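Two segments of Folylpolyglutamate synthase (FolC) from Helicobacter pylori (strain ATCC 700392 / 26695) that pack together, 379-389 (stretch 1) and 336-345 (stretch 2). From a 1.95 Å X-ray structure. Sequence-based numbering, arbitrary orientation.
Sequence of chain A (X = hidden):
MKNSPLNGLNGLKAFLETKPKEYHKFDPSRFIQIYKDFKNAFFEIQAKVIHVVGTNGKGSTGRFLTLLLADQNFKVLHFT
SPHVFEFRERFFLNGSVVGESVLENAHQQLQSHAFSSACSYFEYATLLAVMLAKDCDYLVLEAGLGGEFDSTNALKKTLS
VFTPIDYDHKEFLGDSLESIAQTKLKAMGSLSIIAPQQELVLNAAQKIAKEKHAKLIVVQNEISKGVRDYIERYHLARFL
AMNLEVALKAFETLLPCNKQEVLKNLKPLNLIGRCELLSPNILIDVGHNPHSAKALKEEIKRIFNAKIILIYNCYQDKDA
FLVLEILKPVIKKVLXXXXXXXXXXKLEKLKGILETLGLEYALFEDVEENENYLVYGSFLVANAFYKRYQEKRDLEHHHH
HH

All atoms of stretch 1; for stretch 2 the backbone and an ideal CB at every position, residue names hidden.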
# COMPACT_ATOMS: atom_id res chain seq x y z
N PHE A 379 6.86 5.92 2.61
CA PHE A 379 5.96 6.09 3.74
C PHE A 379 6.70 6.70 4.91
O PHE A 379 6.17 7.56 5.62
CB PHE A 379 5.35 4.74 4.14
CG PHE A 379 4.11 4.36 3.37
CD1 PHE A 379 4.21 3.74 2.14
CD2 PHE A 379 2.84 4.61 3.89
CE1 PHE A 379 3.08 3.38 1.43
CE2 PHE A 379 1.70 4.24 3.18
CZ PHE A 379 1.83 3.62 1.95
N LEU A 380 7.95 6.28 5.11
CA LEU A 380 8.73 6.76 6.24
C LEU A 380 9.00 8.26 6.13
O LEU A 380 8.82 9.01 7.10
CB LEU A 380 10.05 5.99 6.33
CG LEU A 380 11.16 6.55 7.22
CD1 LEU A 380 10.71 6.60 8.68
CD2 LEU A 380 12.43 5.72 7.08
N VAL A 381 9.42 8.72 4.95
CA VAL A 381 9.71 10.14 4.76
C VAL A 381 8.46 10.97 5.02
O VAL A 381 8.51 12.01 5.69
CB VAL A 381 10.28 10.38 3.35
CG1 VAL A 381 10.14 11.85 2.97
CG2 VAL A 381 11.73 9.96 3.28
N ALA A 382 7.31 10.53 4.49
CA ALA A 382 6.09 11.32 4.64
C ALA A 382 5.61 11.31 6.08
O ALA A 382 5.19 12.35 6.61
CB ALA A 382 5.01 10.78 3.71
N ASN A 383 5.66 10.15 6.74
CA ASN A 383 5.17 10.08 8.12
C ASN A 383 6.10 10.82 9.08
O ASN A 383 5.63 11.47 10.02
CB ASN A 383 5.00 8.62 8.54
CG ASN A 383 4.67 8.47 10.01
OD1 ASN A 383 5.54 8.23 10.83
ND2 ASN A 383 3.39 8.64 10.34
N ALA A 384 7.41 10.74 8.84
CA ALA A 384 8.35 11.46 9.69
C ALA A 384 8.25 12.97 9.48
O ALA A 384 8.37 13.74 10.44
CB ALA A 384 9.78 10.98 9.43
N PHE A 385 8.03 13.41 8.24
CA PHE A 385 7.76 14.82 8.01
C PHE A 385 6.50 15.26 8.74
O PHE A 385 6.46 16.33 9.35
CB PHE A 385 7.60 15.12 6.52
CG PHE A 385 7.06 16.49 6.25
CD1 PHE A 385 7.91 17.59 6.25
CD2 PHE A 385 5.70 16.70 6.06
CE1 PHE A 385 7.42 18.86 6.03
CE2 PHE A 385 5.21 17.97 5.84
CZ PHE A 385 6.07 19.05 5.82
N TYR A 386 5.45 14.45 8.65
CA TYR A 386 4.16 14.83 9.22
C TYR A 386 4.25 15.02 10.73
O TYR A 386 3.59 15.91 11.29
CB TYR A 386 3.11 13.78 8.88
CG TYR A 386 1.74 14.10 9.42
CD1 TYR A 386 1.07 15.26 9.04
CD2 TYR A 386 1.10 13.25 10.31
CE1 TYR A 386 -0.18 15.56 9.53
CE2 TYR A 386 -0.15 13.54 10.81
CZ TYR A 386 -0.79 14.70 10.41
OH TYR A 386 -2.04 15.00 10.91
N LYS A 387 5.05 14.20 11.40
CA LYS A 387 5.20 14.33 12.85
C LYS A 387 5.91 15.63 13.20
O LYS A 387 5.48 16.36 14.10
CB LYS A 387 5.95 13.13 13.41
CG LYS A 387 5.07 11.92 13.67
CD LYS A 387 5.71 10.65 13.15
CE LYS A 387 5.54 9.49 14.12
NZ LYS A 387 6.66 8.51 14.01
N ARG A 388 7.00 15.95 12.49
CA ARG A 388 7.71 17.20 12.74
C ARG A 388 6.85 18.40 12.37
O ARG A 388 6.87 19.42 13.05
CB ARG A 388 9.02 17.21 11.96
CG ARG A 388 9.94 16.04 12.30
CD ARG A 388 11.25 16.07 11.52
NE ARG A 388 11.88 17.39 11.52
CZ ARG A 388 13.03 17.67 10.92
NH1 ARG A 388 13.53 18.89 10.97
NH2 ARG A 388 13.68 16.71 10.26
N TYR A 389 6.07 18.27 11.29
CA TYR A 389 5.14 19.33 10.89
C TYR A 389 4.04 19.50 11.93
O TYR A 389 3.59 20.63 12.19
CB TYR A 389 4.55 18.99 9.52
CG TYR A 389 3.49 19.92 9.02
CD1 TYR A 389 3.82 21.16 8.49
CD2 TYR A 389 2.15 19.55 9.03
CE1 TYR A 389 2.84 22.02 8.01
CE2 TYR A 389 1.17 20.40 8.55
CZ TYR A 389 1.52 21.63 8.04
OH TYR A 389 0.55 22.48 7.56
N UNK A 336 17.14 17.64 2.47
CA UNK A 336 17.22 16.24 2.87
C UNK A 336 16.57 16.06 4.23
O UNK A 336 16.93 16.75 5.20
CB UNK A 336 18.67 15.76 2.90
N UNK A 337 15.61 15.14 4.32
CA UNK A 337 14.95 14.81 5.58
C UNK A 337 15.78 13.73 6.27
O UNK A 337 15.65 12.54 6.00
CB UNK A 337 13.51 14.35 5.35
N UNK A 338 16.66 14.17 7.18
CA UNK A 338 17.53 13.28 7.92
C UNK A 338 16.75 12.13 8.54
O UNK A 338 15.79 12.34 9.29
CB UNK A 338 18.28 14.06 9.00
N UNK A 339 17.15 10.91 8.19
CA UNK A 339 16.59 9.69 8.76
C UNK A 339 17.73 8.74 9.09
O UNK A 339 18.64 8.55 8.27
CB UNK A 339 15.59 9.04 7.80
N UNK A 340 17.67 8.15 10.27
CA UNK A 340 18.72 7.26 10.75
C UNK A 340 18.32 5.79 10.70
O UNK A 340 19.13 4.93 11.06
CB UNK A 340 19.10 7.64 12.18
N UNK A 341 17.11 5.50 10.25
CA UNK A 341 16.71 4.12 9.99
C UNK A 341 17.68 3.49 9.00
O UNK A 341 18.26 4.17 8.14
CB UNK A 341 15.28 4.06 9.46
N UNK A 342 17.86 2.18 9.11
CA UNK A 342 19.12 1.59 8.66
C UNK A 342 19.20 1.44 7.14
O UNK A 342 20.26 1.69 6.56
CB UNK A 342 19.31 0.22 9.32
N UNK A 343 18.12 1.03 6.48
CA UNK A 343 18.22 0.87 5.03
C UNK A 343 18.01 2.18 4.27
O UNK A 343 17.75 2.15 3.06
CB UNK A 343 17.20 -0.17 4.55
N UNK A 344 18.12 3.33 4.94
CA UNK A 344 18.09 4.61 4.26
C UNK A 344 19.43 4.85 3.56
O UNK A 344 20.48 4.42 4.04
CB UNK A 344 17.78 5.74 5.25
N UNK A 345 19.38 5.53 2.41
CA UNK A 345 20.60 5.89 1.71
C UNK A 345 21.53 6.65 2.65
O UNK A 345 21.09 7.42 3.52
CB UNK A 345 20.29 6.73 0.47

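Stretch 1 is one helix, and the side it offers is lined by Leu380, Val381, Ala384 and Arg388, apolar except at the last. Stretch 2 passes it without regular secondary structure.

Position 336 has no atom of stretch 1 within 5.5 Å of its ideal CB, so the helix sets no preference. The residue is Ile336, which makes no contact here.

At 337 the CA-to-CB bond points toward the helix, and the ideal CB lies 4.8 Å from Val381 CG1 and 5.4 Å from Arg388 NH2. The space between is bounded by Val381, Ala384 and Phe385, which suits a medium-sized apolar side chain such as leucine, isoleucine or methionine; an acidic group might also be drawn by the guanidinium. The deposited residue is Leu337, with chi1 t and chi2 p. Leu337 CD2 packs against the helix, 3.3 Å from Val381 O and 4.0 Å from both Val381 CG1 and Phe385 CB. Val381 O accepts the helical hydrogen bond from Phe385 N at 2.9 Å, so that oxygen is already paired where the methyl packs against it. Leu337 CD1 lies 3.4 Å from Arg388 NH2, oblique to the guanidinium.

At 338 the CB points sideways, 5.5 Å from Arg388 NH2; polar or acidic residues would be reasonable. It is Glu338, yet its nearest side-chain atom, CB, is 5.4 Å from Arg388 NH2, and its carboxylate OE1 is 6.8 Å from that nitrogen, so no salt bridge forms. The backbone makes the link instead: one water accepts from Glu338 N (3.1 Å) and from Arg388 NH2 (3.2 Å).

Position 339, with extended phi/psi of -136/135, points its CB toward the helix, 4.6 Å from Leu380 CD2. Leu380, Val381 and Ala384 present only carbon there, favouring leucine, isoleucine, valine or methionine. Leu339 (m, t) spreads its methyls over them: CD1 is 3.7 Å from Leu380 CG and 3.6 Å from Val381 CG2, while CD2 is 4.0 Å from Ala384 CB.

Position 340 points away and could be polar; it is His340, without contact.

At 341 the CB points toward the helix, 4.1 Å from Leu380 CD2. An aliphatic chain could cover that leucine, as could the methylenes of a longer polar one. Glu341 places OE2 3.8 Å from Leu380 CD1, a contact without a hydrogen bond. It opens a type I turn ending at 344.

At 344 the CA-to-CB bond points toward the helix, with the ideal CB 5.7 Å from Leu380 CD2, so a modest apolar side chain could reach Leu380. Val344 does, with CG2 4.1 Å from Leu380 CD2.

At 342, 343 and 345 no atom of stretch 1 lies within 5.5 Å of the ideal CB, so many residues would do; they are Glu342, Arg343 and Ile345.

Stretch 2 336-345: ILELHEERVI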
# COMPACT_ATOMS: atom_id res chain seq x y z
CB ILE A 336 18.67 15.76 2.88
CG1 ILE A 336 19.34 16.03 1.52
CG2 ILE A 336 18.74 14.28 3.24
CD1 ILE A 336 20.85 15.96 1.56
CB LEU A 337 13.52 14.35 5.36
CG LEU A 337 12.65 14.25 6.62
CD1 LEU A 337 12.51 15.60 7.27
CD2 LEU A 337 11.29 13.66 6.31
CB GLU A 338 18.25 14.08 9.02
CG GLU A 338 19.53 13.44 9.52
CD GLU A 338 20.62 14.47 9.72
OE1 GLU A 338 20.40 15.41 10.50
OE2 GLU A 338 21.70 14.33 9.10
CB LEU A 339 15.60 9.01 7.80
CG LEU A 339 14.23 9.65 7.62
CD1 LEU A 339 13.61 9.20 6.31
CD2 LEU A 339 13.32 9.32 8.79
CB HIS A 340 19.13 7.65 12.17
CG HIS A 340 19.76 9.01 12.25
ND1 HIS A 340 21.10 9.22 12.01
CD2 HIS A 340 19.23 10.22 12.52
CE1 HIS A 340 21.37 10.51 12.13
NE2 HIS A 340 20.25 11.14 12.45
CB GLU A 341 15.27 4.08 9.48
CG GLU A 341 14.21 4.41 10.55
CD GLU A 341 14.18 5.88 10.98
OE1 GLU A 341 15.17 6.61 10.76
OE2 GLU A 341 13.16 6.30 11.56
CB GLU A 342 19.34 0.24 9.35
CG GLU A 342 20.16 0.39 10.63
CD GLU A 342 21.64 0.54 10.35
OE1 GLU A 342 22.33 1.20 11.15
OE2 GLU A 342 22.11 -0.00 9.32
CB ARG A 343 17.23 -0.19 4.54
CG ARG A 343 17.68 -1.61 4.86
CD ARG A 343 19.09 -1.88 4.34
NE ARG A 343 19.17 -1.98 2.88
CZ ARG A 343 20.14 -1.46 2.14
NH1 ARG A 343 21.13 -0.77 2.70
NH2 ARG A 343 20.12 -1.61 0.82
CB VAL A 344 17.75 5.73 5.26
CG1 VAL A 344 17.98 7.12 4.65
CG2 VAL A 344 16.31 5.59 5.74
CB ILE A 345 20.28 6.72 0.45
CG1 ILE A 345 21.53 6.93 -0.40
CG2 ILE A 345 19.67 8.06 0.81
CD1 ILE A 345 21.23 7.24 -1.85
O HOH W 1 16.48 16.90 8.68
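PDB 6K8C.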